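Peptide chain release factor subunit 1 (Methanosarcina mazei, PDB 3IR9) probably directs the termination of translation at the stop codons UAA, UAG and UGA, and is represented here by its C-terminal domain. Local coordinates at residues E59-D64 with A129-A134; R34-E39 with A157-Y162. One frame throughout, in Å; residues are numbered along the deposited sequence.

Contact 1. Residues E59-D64 with A129-A134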
loop_
_atom_site.group_PDB
_atom_site.type_symbol
_atom_site.label_atom_id
_atom_site.label_comp_id
_atom_site.label_asym_id
_atom_site.label_seq_id
_atom_site.Cartn_x
_atom_site.Cartn_y
_atom_site.Cartn_z
ATOM N N GLU A 59 -12.947 18.497 -23.258
ATOM C CA GLU A 59 -13.961 18.278 -24.286
ATOM C C GLU A 59 -13.741 19.178 -25.497
ATOM O O GLU A 59 -14.528 19.177 -26.437
ATOM C CB GLU A 59 -15.371 18.456 -23.710
ATOM C CG GLU A 59 -15.713 17.425 -22.628
ATOM C CD GLU A 59 -17.089 17.623 -22.013
ATOM O OE1 GLU A 59 -17.619 18.753 -22.089
ATOM O OE2 GLU A 59 -17.634 16.649 -21.441
ATOM N N ILE A 60 -12.653 19.934 -25.472
ATOM C CA ILE A 60 -12.277 20.732 -26.621
ATOM C C ILE A 60 -10.793 20.563 -26.900
ATOM O O ILE A 60 -10.179 21.375 -27.594
ATOM C CB ILE A 60 -12.646 22.216 -26.435
ATOM C CG1 ILE A 60 -11.959 22.810 -25.212
ATOM C CG2 ILE A 60 -14.137 22.361 -26.274
ATOM C CD1 ILE A 60 -12.181 24.294 -25.079
ATOM N N ASN A 61 -10.220 19.502 -26.340
ATOM C CA ASN A 61 -8.862 19.099 -26.685
ATOM C C ASN A 61 -7.827 20.160 -26.352
ATOM O O ASN A 61 -6.759 20.199 -26.962
ATOM C CB ASN A 61 -8.793 18.782 -28.179
ATOM C CG ASN A 61 -9.992 17.994 -28.658
ATOM O OD1 ASN A 61 -10.265 16.899 -28.168
ATOM N ND2 ASN A 61 -10.717 18.547 -29.621
ATOM N N SER A 62 -8.147 21.020 -25.388
ATOM C CA SER A 62 -7.276 22.142 -25.029
ATOM C C SER A 62 -6.262 21.819 -23.928
ATOM O O SER A 62 -5.412 22.649 -23.596
ATOM C CB SER A 62 -8.105 23.365 -24.619
ATOM O OG SER A 62 -8.772 23.156 -23.385
ATOM N N VAL A 63 -6.349 20.620 -23.366
ATOM C CA VAL A 63 -5.498 20.258 -22.234
ATOM C C VAL A 63 -4.173 19.633 -22.666
ATOM O O VAL A 63 -4.137 18.558 -23.267
ATOM C CB VAL A 63 -6.240 19.349 -21.224
ATOM C CG1 VAL A 63 -5.254 18.605 -20.329
ATOM C CG2 VAL A 63 -7.214 20.182 -20.398
ATOM N N ASP A 64 -3.086 20.332 -22.361
ATOM C CA ASP A 64 -1.750 19.827 -22.628
ATOM C C ASP A 64 -1.346 18.813 -21.567
ATOM O O ASP A 64 -0.901 17.711 -21.898
ATOM C CB ASP A 64 -0.734 20.970 -22.667
ATOM C CG ASP A 64 0.638 20.508 -23.109
ATOM O OD1 ASP A 64 0.714 19.484 -23.827
ATOM O OD2 ASP A 64 1.634 21.166 -22.738
ATOM N N ALA A 129 -8.483 12.799 -21.794
ATOM C CA ALA A 129 -7.077 13.148 -21.949
ATOM C C ALA A 129 -6.506 12.385 -23.131
ATOM O O ALA A 129 -5.996 12.982 -24.078
ATOM C CB ALA A 129 -6.295 12.829 -20.685
ATOM N N ASP A 130 -6.612 11.062 -23.076
ATOM C CA ASP A 130 -6.073 10.204 -24.123
ATOM C C ASP A 130 -6.594 10.643 -25.491
ATOM O O ASP A 130 -5.839 10.752 -26.460
ATOM C CB ASP A 130 -6.451 8.747 -23.851
ATOM C CG ASP A 130 -5.375 7.773 -24.286
ATOM O OD1 ASP A 130 -4.315 7.720 -23.620
ATOM O OD2 ASP A 130 -5.596 7.056 -25.286
ATOM N N LYS A 131 -7.895 10.898 -25.551
ATOM C CA LYS A 131 -8.544 11.395 -26.760
ATOM C C LYS A 131 -7.782 12.561 -27.404
ATOM O O LYS A 131 -7.411 12.487 -28.579
ATOM C CB LYS A 131 -10.005 11.764 -26.450
ATOM C CG LYS A 131 -10.494 13.105 -26.986
ATOM C CD LYS A 131 -11.748 13.542 -26.229
ATOM C CE LYS A 131 -11.936 15.058 -26.241
ATOM N NZ LYS A 131 -12.560 15.550 -27.498
ATOM N N SER A 132 -7.525 13.615 -26.629
ATOM C CA SER A 132 -6.910 14.834 -27.162
ATOM C C SER A 132 -5.383 14.840 -27.072
ATOM O O SER A 132 -4.756 15.885 -27.229
ATOM C CB SER A 132 -7.495 16.092 -26.490
ATOM O OG SER A 132 -7.072 16.246 -25.143
ATOM N N ASN A 133 -4.792 13.674 -26.828
ATOM C CA ASN A 133 -3.341 13.557 -26.689
ATOM C C ASN A 133 -2.774 14.288 -25.482
ATOM O O ASN A 133 -1.558 14.464 -25.366
ATOM C CB ASN A 133 -2.630 14.032 -27.954
ATOM C CG ASN A 133 -2.011 12.899 -28.726
ATOM O OD1 ASN A 133 -0.937 13.049 -29.309
ATOM N ND2 ASN A 133 -2.677 11.749 -28.727
ATOM N N ALA A 134 -3.658 14.721 -24.591
ATOM C CA ALA A 134 -3.230 15.318 -23.338
ATOM C C ALA A 134 -2.338 14.324 -22.599
ATOM O O ALA A 134 -2.540 13.107 -22.687
ATOM C CB ALA A 134 -4.438 15.705 -22.481
#
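The side chain of N61 leaves with CG anti to its carbonyl carbon and beside the backbone N (chi1 -42°), while K131 bends at its last torsion (chi4 81°) to bring NZ to the amide. The two side chains cross at about a right angle, and K131 NZ donates to N61 OD1 over 2.7 Å. The C=O···N angle is 136°, with the ammonium tilted somewhat out of the carbonyl plane. K131 CE follows close behind, 3.1 Å from N61 OD1. Next to this bond S132 turns its side chain to the facing segment, and S132 CB comes to 3.3 Å from N61 CA, so the asparagine backbone lies tightly against the end of the helix. An alanine at N61 would probably leave the K131 ammonium without this acceptor and its long chain freer to swing into solvent. Further along, the methyl of A134 meets the strand entered at V63: A134 CB sits 3.0 Å from V63 O, a close approach, and 3.7 Å from V63 CG1. The contact thus passes from a polar, more exposed pair at N61 and K131 to buried packing at V63 and A134.

Two helix ends meet here. N61, with positive phi, is the C' residue of the Schellman motif that closes helix 51-58, and S132 is where the chain leaves helix 121-131. Beyond them the chain runs into the parallel neighbours 63-69 and 135-139 of the mixed sheet, with a backbone hydrogen bond between D64 and K135, while V63 packs back on L58 and on A158 and L160 of strand 156-160.

Contact 2. Residues R34-E39 with A157-Y162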
loop_
_atom_site.group_PDB
_atom_site.type_symbol
_atom_site.label_atom_id
_atom_site.label_comp_id
_atom_site.label_asym_id
_atom_site.label_seq_id
_atom_site.Cartn_x
_atom_site.Cartn_y
_atom_site.Cartn_z
ATOM N N ARG A 34 4.322 21.702 -9.764
ATOM C CA ARG A 34 5.062 22.958 -9.755
ATOM C C ARG A 34 4.890 23.719 -11.075
ATOM O O ARG A 34 4.682 24.935 -11.079
ATOM C CB ARG A 34 6.543 22.694 -9.437
ATOM C CG ARG A 34 6.769 22.139 -8.022
ATOM C CD ARG A 34 7.703 20.933 -7.997
ATOM N NE ARG A 34 9.042 21.230 -7.495
ATOM C CZ ARG A 34 9.397 21.134 -6.219
ATOM N NH1 ARG A 34 8.506 20.766 -5.306
ATOM N NH2 ARG A 34 10.640 21.414 -5.851
ATOM N N ASP A 35 4.958 22.997 -12.189
ATOM C CA ASP A 35 4.762 23.607 -13.501
ATOM C C ASP A 35 3.323 24.120 -13.662
ATOM O O ASP A 35 3.085 25.119 -14.340
ATOM C CB ASP A 35 5.161 22.637 -14.625
ATOM C CG ASP A 35 6.679 22.421 -14.712
ATOM O OD1 ASP A 35 7.430 23.036 -13.922
ATOM O OD2 ASP A 35 7.122 21.631 -15.573
ATOM N N PHE A 36 2.371 23.446 -13.020
ATOM C CA PHE A 36 1.007 23.950 -12.968
ATOM C C PHE A 36 0.968 25.259 -12.203
ATOM O O PHE A 36 0.356 26.234 -12.641
ATOM C CB PHE A 36 0.076 22.959 -12.288
ATOM C CG PHE A 36 -1.208 23.577 -11.810
ATOM C CD1 PHE A 36 -2.159 24.013 -12.714
ATOM C CD2 PHE A 36 -1.467 23.712 -10.462
ATOM C CE1 PHE A 36 -3.342 24.576 -12.280
ATOM C CE2 PHE A 36 -2.651 24.272 -10.025
ATOM C CZ PHE A 36 -3.586 24.707 -10.938
ATOM N N PHE A 37 1.621 25.260 -11.045
ATOM C CA PHE A 37 1.722 26.449 -10.210
ATOM C C PHE A 37 2.400 27.598 -10.973
ATOM O O PHE A 37 1.889 28.716 -11.010
ATOM C CB PHE A 37 2.497 26.140 -8.920
ATOM C CG PHE A 37 1.720 25.333 -7.895
ATOM C CD1 PHE A 37 0.378 25.588 -7.648
ATOM C CD2 PHE A 37 2.352 24.348 -7.148
ATOM C CE1 PHE A 37 -0.325 24.855 -6.696
ATOM C CE2 PHE A 37 1.656 23.615 -6.193
ATOM C CZ PHE A 37 0.315 23.868 -5.969
ATOM N N LYS A 38 3.541 27.311 -11.591
ATOM C CA LYS A 38 4.309 28.329 -12.307
ATOM C C LYS A 38 3.538 28.929 -13.481
ATOM O O LYS A 38 3.782 30.069 -13.872
ATOM C CB LYS A 38 5.639 27.749 -12.793
ATOM C CG LYS A 38 6.620 27.435 -11.663
ATOM C CD LYS A 38 7.671 26.396 -12.071
ATOM C CE LYS A 38 8.728 26.973 -12.999
ATOM N NZ LYS A 38 9.711 25.935 -13.401
ATOM N N GLU A 39 2.615 28.158 -14.044
ATOM C CA GLU A 39 1.780 28.638 -15.136
ATOM C C GLU A 39 0.633 29.466 -14.584
ATOM O O GLU A 39 0.159 30.409 -15.221
ATOM C CB GLU A 39 1.220 27.462 -15.928
ATOM C CG GLU A 39 2.248 26.750 -16.772
ATOM C CD GLU A 39 2.780 27.628 -17.883
ATOM O OE1 GLU A 39 2.341 28.799 -17.986
ATOM O OE2 GLU A 39 3.636 27.144 -18.653
ATOM N N ALA A 157 -6.310 19.323 -11.740
ATOM C CA ALA A 157 -5.799 20.555 -12.316
ATOM C C ALA A 157 -5.411 20.314 -13.762
ATOM O O ALA A 157 -5.582 19.213 -14.282
ATOM C CB ALA A 157 -4.614 21.057 -11.522
ATOM N N ALA A 158 -4.888 21.343 -14.415
ATOM C CA ALA A 158 -4.432 21.201 -15.789
ATOM C C ALA A 158 -3.671 22.426 -16.276
ATOM O O ALA A 158 -4.039 23.564 -15.984
ATOM C CB ALA A 158 -5.606 20.891 -16.723
ATOM N N ILE A 159 -2.589 22.173 -17.002
ATOM C CA ILE A 159 -1.928 23.204 -17.778
ATOM C C ILE A 159 -2.489 23.114 -19.189
ATOM O O ILE A 159 -2.602 22.025 -19.757
ATOM C CB ILE A 159 -0.409 22.997 -17.804
ATOM C CG1 ILE A 159 0.151 23.025 -16.379
ATOM C CG2 ILE A 159 0.253 24.047 -18.677
ATOM C CD1 ILE A 159 1.550 22.454 -16.267
ATOM N N LEU A 160 -2.861 24.256 -19.750
ATOM C CA LEU A 160 -3.514 24.274 -21.048
ATOM C C LEU A 160 -2.521 24.563 -22.172
ATOM O O LEU A 160 -1.433 25.088 -21.936
ATOM C CB LEU A 160 -4.648 25.305 -21.054
ATOM C CG LEU A 160 -5.516 25.327 -19.795
ATOM C CD1 LEU A 160 -6.654 26.333 -19.927
ATOM C CD2 LEU A 160 -6.048 23.934 -19.499
ATOM N N ARG A 161 -2.904 24.202 -23.392
ATOM C CA ARG A 161 -2.099 24.486 -24.573
ATOM C C ARG A 161 -2.237 25.954 -24.957
ATOM O O ARG A 161 -1.281 26.585 -25.416
ATOM C CB ARG A 161 -2.526 23.588 -25.735
ATOM C CG ARG A 161 -2.100 22.135 -25.591
ATOM C CD ARG A 161 -2.911 21.217 -26.492
ATOM N NE ARG A 161 -2.401 19.847 -26.476
ATOM C CZ ARG A 161 -3.129 18.771 -26.756
ATOM N NH1 ARG A 161 -4.410 18.896 -27.073
ATOM N NH2 ARG A 161 -2.570 17.569 -26.718
ATOM N N TYR A 162 -3.438 26.488 -24.752
ATOM C CA TYR A 162 -3.735 27.897 -25.010
ATOM C C TYR A 162 -4.728 28.484 -23.986
ATOM O O TYR A 162 -5.293 27.760 -23.160
ATOM C CB TYR A 162 -4.214 28.112 -26.464
ATOM C CG TYR A 162 -5.327 27.184 -26.954
ATOM C CD1 TYR A 162 -6.622 27.659 -27.160
ATOM C CD2 TYR A 162 -5.077 25.843 -27.234
ATOM C CE1 TYR A 162 -7.637 26.823 -27.612
ATOM C CE2 TYR A 162 -6.089 25.001 -27.688
ATOM C CZ TYR A 162 -7.366 25.497 -27.875
ATOM O OH TYR A 162 -8.374 24.664 -28.323
#
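The phenyl ring of F36 carries the methyl of A157 over the centre of one face: A157 CB lies 3.8 Å from the centroid of the F36 ring and only 11° off its normal, a well-centred CH-pi contact. At the ring's edge, near its plane, are I159 CG1 and the backbone carbonyl of A158, whose O comes to 3.8 Å from F36 CD1. With CG anti to the backbone N (chi1 161°), F36 starts its ring off on the side where A157 and A158 lie. F153 adds an edge-to-face ring contact from outside the two segments.

I159 buries the most area of any residue in the contact and meets the helix with all of its branches. Its CD1 reaches the backbone between D35 and F36, with I159 CD1 3.5 Å from F36 N. Behind it, I159 CG1 rests 3.6 Å from F36 CA, and the other branch turns to the next helical turn, where I159 CG2 touches E39 CG at 3.9 Å. The E39 and I159 side chains cross at about a right angle, and the part of E39 that touches is its CG. D35 likewise offers only CB from its side chain, 4.0 Å from I159 CD1; its carboxylate is engaged elsewhere, OD2 being hydrogen-bonded to Y4 OH of the second subunit. No hydrogen bond joins the two segments, and the interface is held by buried apolar surface.

The axes of helix 34-39 and strand 157-160 approach to 8.2 Å at an angle of 61°. This is a helix packed slantwise on one face of the mixed sheet of eRF1 domain 3, the face to which A157 points. Within the sheet, strand 156-160 lies between 63-69, paired through L67 and V65, and 47-49, whose V47 and Y49 also touch F36.

Overall arrangement
Contacts 1 and 2, their centres about 14 Å apart, meet through R161, just past the end of strand 156-160. R161 NH2 makes a probable hydrogen bond of 2.8 Å to S132 O, and R161 N another of 3.0 Å to S62 O, so the residue touches both segments of contact 1. The two contacts also share a sheet, in which strands 63-69 and 156-160 are antiparallel neighbours. The zinc ion, held by C81, C84, C106 and C109, is bound by chain that runs between the two segments of contact 1; no residue of either contact ligates it.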